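Local coordinates for uncharacterized protein (Vibrio parahaemolyticus M0605, PDB 3X0T) that is the PirA component of a plasmid-borne toxin that makes this marine pathogen virulent, and is probably involved in pore formation, at residues G49-Q54 / V96-A101. Numbering follows the deposited sequence.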
ATOM      1  N   GLY A  49      13.837  11.013  -2.703  1.00 11.64           N
ATOM      2  CA  GLY A  49      13.826  10.295  -3.961  1.00 12.28           C
ATOM      3  C   GLY A  49      12.487   9.613  -4.170  1.00 11.43           C
ATOM      4  O   GLY A  49      11.636   9.573  -3.309  1.00 11.79           O
ATOM      5  N   GLU A  50      12.361   9.013  -5.343  1.00 10.95           N
ATOM      6  CA  GLU A  50      11.061   8.391  -5.721  1.00 10.93           C
ATOM      7  C   GLU A  50      10.864   7.033  -5.001  1.00  9.87           C
ATOM      8  O   GLU A  50      11.825   6.342  -4.630  1.00 10.38           O
ATOM      9  CB  GLU A  50      10.973   8.151  -7.218  1.00 13.69           C
ATOM     10  CG  GLU A  50      11.884   7.127  -7.773  1.00 14.38           C
ATOM     11  CD  GLU A  50      11.972   7.074  -9.279  1.00 16.16           C
ATOM     12  OE1 GLU A  50      11.397   7.873 -10.042  1.00 17.65           O
ATOM     13  OE2 GLU A  50      12.786   6.220  -9.722  1.00 21.94           O
ATOM     14  N   LEU A  51       9.623   6.604  -4.910  1.00 10.55           N
ATOM     15  CA  LEU A  51       9.208   5.309  -4.345  1.00  9.11           C
ATOM     16  C   LEU A  51       8.213   4.677  -5.299  1.00 10.04           C
ATOM     17  O   LEU A  51       7.392   5.371  -5.901  1.00 12.55           O
ATOM     18  CB  LEU A  51       8.532   5.546  -2.986  1.00  9.82           C
ATOM     19  CG  LEU A  51       9.425   6.166  -1.888  1.00  9.63           C
ATOM     20  CD1 LEU A  51       8.604   6.603  -0.696  1.00 10.92           C
ATOM     21  CD2 LEU A  51      10.551   5.284  -1.532  1.00 11.04           C
ATOM     22  N   THR A  52       8.207   3.330  -5.329  1.00  9.36           N
ATOM     23  CA  THR A  52       7.096   2.618  -5.991  1.00 10.12           C
ATOM     24  C   THR A  52       6.106   2.084  -4.945  1.00  9.43           C
ATOM     25  O   THR A  52       6.562   1.551  -3.931  1.00 10.50           O
ATOM     26  CB  THR A  52       7.650   1.467  -6.798  1.00 11.32           C
ATOM     27  OG1 THR A  52       8.431   2.028  -7.867  1.00 12.30           O
ATOM     28  CG2 THR A  52       6.540   0.616  -7.417  1.00 14.37           C
ATOM     29  N   ILE A  53       4.816   2.249  -5.165  1.00  8.47           N
ATOM     30  CA  ILE A  53       3.823   1.591  -4.341  1.00  8.44           C
ATOM     31  C   ILE A  53       3.157   0.512  -5.165  1.00  8.07           C
ATOM     32  O   ILE A  53       2.831   0.731  -6.355  1.00  9.18           O
ATOM     33  CB  ILE A  53       2.829   2.599  -3.742  1.00  8.86           C
ATOM     34  CG1 ILE A  53       1.968   1.915  -2.665  1.00  8.10           C
ATOM     35  CG2 ILE A  53       1.999   3.334  -4.791  1.00 11.21           C
ATOM     36  CD1 ILE A  53       1.158   2.887  -1.836  1.00  9.54           C
ATOM     37  N   GLN A  54       2.954  -0.650  -4.561  1.00  7.62           N
ATOM     38  CA  GLN A  54       2.273  -1.749  -5.276  1.00  7.99           C
ATOM     39  C   GLN A  54       1.172  -2.354  -4.428  1.00  6.99           C
ATOM     40  O   GLN A  54       1.302  -2.511  -3.204  1.00  7.85           O
ATOM     41  CB  GLN A  54       3.224  -2.914  -5.675  1.00  7.94           C
ATOM     42  CG  GLN A  54       4.362  -2.427  -6.572  1.00  9.84           C
ATOM     43  CD  GLN A  54       5.087  -3.524  -7.199  1.00  9.33           C
ATOM     44  OE1 GLN A  54       5.305  -4.622  -6.639  1.00  9.67           O
ATOM     45  NE2 GLN A  54       5.510  -3.238  -8.459  1.00 11.56           N
ATOM     46  N   VAL A  96       5.661  -0.634  -0.279  1.00  7.24           N
ATOM     47  CA  VAL A  96       6.391   0.488  -0.834  1.00  8.10           C
ATOM     48  C   VAL A  96       7.817   0.007  -1.066  1.00  7.87           C
ATOM     49  O   VAL A  96       8.418  -0.629  -0.178  1.00  8.33           O
ATOM     50  CB  VAL A  96       6.345   1.741   0.110  1.00  8.02           C
ATOM     51  CG1 VAL A  96       7.054   2.903  -0.560  1.00  8.80           C
ATOM     52  CG2 VAL A  96       4.907   2.114   0.419  1.00  9.62           C
ATOM     53  N   ILE A  97       8.317   0.249  -2.285  1.00  8.02           N
ATOM     54  CA  ILE A  97       9.605  -0.269  -2.731  1.00  8.77           C
ATOM     55  C   ILE A  97      10.477   0.955  -3.090  1.00  8.35           C
ATOM     56  O   ILE A  97      10.066   1.887  -3.766  1.00  9.25           O
ATOM     57  CB  ILE A  97       9.412  -1.156  -3.994  1.00  9.71           C
ATOM     58  CG1 ILE A  97       8.416  -2.276  -3.687  1.00 10.81           C
ATOM     59  CG2 ILE A  97      10.763  -1.721  -4.428  1.00 12.30           C
ATOM     60  CD1 ILE A  97       8.007  -3.072  -4.914  1.00 14.52           C
ATOM     61  N   ASN A  98      11.713   0.876  -2.571  1.00  9.51           N
ATOM     62  CA  ASN A  98      12.675   1.964  -2.796  1.00  9.61           C
ATOM     63  C   ASN A  98      13.829   1.407  -3.587  1.00  9.47           C
ATOM     64  O   ASN A  98      14.672   0.698  -3.048  1.00 11.04           O
ATOM     65  CB  ASN A  98      13.166   2.525  -1.451  1.00 10.09           C
ATOM     66  CG  ASN A  98      14.115   3.678  -1.624  1.00  9.91           C
ATOM     67  OD1 ASN A  98      14.351   4.116  -2.733  1.00 11.01           O
ATOM     68  ND2 ASN A  98      14.608   4.195  -0.502  1.00 11.01           N
ATOM     69  N   ASN A  99      13.840   1.699  -4.877  1.00 11.14           N
ATOM     70  CA  ASN A  99      14.915   1.216  -5.774  1.00 12.84           C
ATOM     71  C   ASN A  99      16.017   2.244  -5.902  1.00 13.96           C
ATOM     72  O   ASN A  99      16.981   1.999  -6.661  1.00 16.60           O
ATOM     73  CB  ASN A  99      14.344   0.960  -7.162  1.00 14.04           C
ATOM     74  CG  ASN A  99      13.300  -0.143  -7.101  1.00 16.35           C
ATOM     75  OD1 ASN A  99      12.106   0.044  -7.470  1.00 19.90           O
ATOM     76  ND2 ASN A  99      13.722  -1.273  -6.628  1.00 15.41           N
ATOM     77  N   GLY A 100      15.950   3.380  -5.244  1.00 13.53           N
ATOM     78  CA  GLY A 100      16.936   4.405  -5.388  1.00 15.26           C
ATOM     79  C   GLY A 100      17.974   4.358  -4.313  1.00 14.51           C
ATOM     80  O   GLY A 100      17.959   3.586  -3.342  1.00 15.23           O
ATOM     81  N   ALA A 101      18.901   5.342  -4.433  1.00 17.38           N
ATOM     82  CA  ALA A 101      19.987   5.369  -3.465  1.00 19.11           C
ATOM     83  C   ALA A 101      19.658   6.147  -2.189  1.00 18.81           C
ATOM     84  O   ALA A 101      20.396   5.972  -1.194  1.00 19.84           O
ATOM     85  CB  ALA A 101      21.270   6.040  -4.028  1.00 23.84           C
TER
HETATM   86  O   HOH W   1      14.168   6.852  -3.261  1.00 11.98           O
HETATM   87  O   HOH W   2      12.626   4.056  -6.018  1.00 12.39           O
HETATM   88  O   HOH W   3      10.880   3.115  -7.761  1.00 19.16           O
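Thr52 and Ile97 form a hydrogen-bonded antiparallel pair: Thr52 N donates to Ile97 O at 2.8 Å and Ile97 N to Thr52 O at 2.7 Å, both bonds nearly straight and in the plane of the accepting carbonyl. Leu51 leaves this sheet on the face it shares with Ile53 and Val96. Its CB lies 3.9 Å from Val96 CG1; CG then stands anti to the carbonyl carbon (chi1 -63°), CD1 staying on Val96 CG1 while CD2 meets Asn98 CB at 3.8 Å, the two side chains crossing obliquely. The two strands are the central pair of one four-stranded sheet of the jelly roll, and this apolar face turns toward the other sheet, where Ile43 touches both Ile53 and Val96. On the Thr52 face, Ile97 CD1 rests against the amide of Gln54, 3.6 Å from OE1, which accepts from Gln56, while NE2 is hydrogen-bonded to Ser71 OG. Past the paired residues the chains part: one water lies within hydrogen-bonding distance of Glu50 O and Asn98 OD1, a second donates to Glu50 O and accepts from Asn99 N. Asn98 OD1 also takes Gly100 N at 3.1 Å, above its carbonyl plane, closing an Asx turn, and Asn98 ND2 hydrogen-bonds to the carbonyls of Val17 and Ser102.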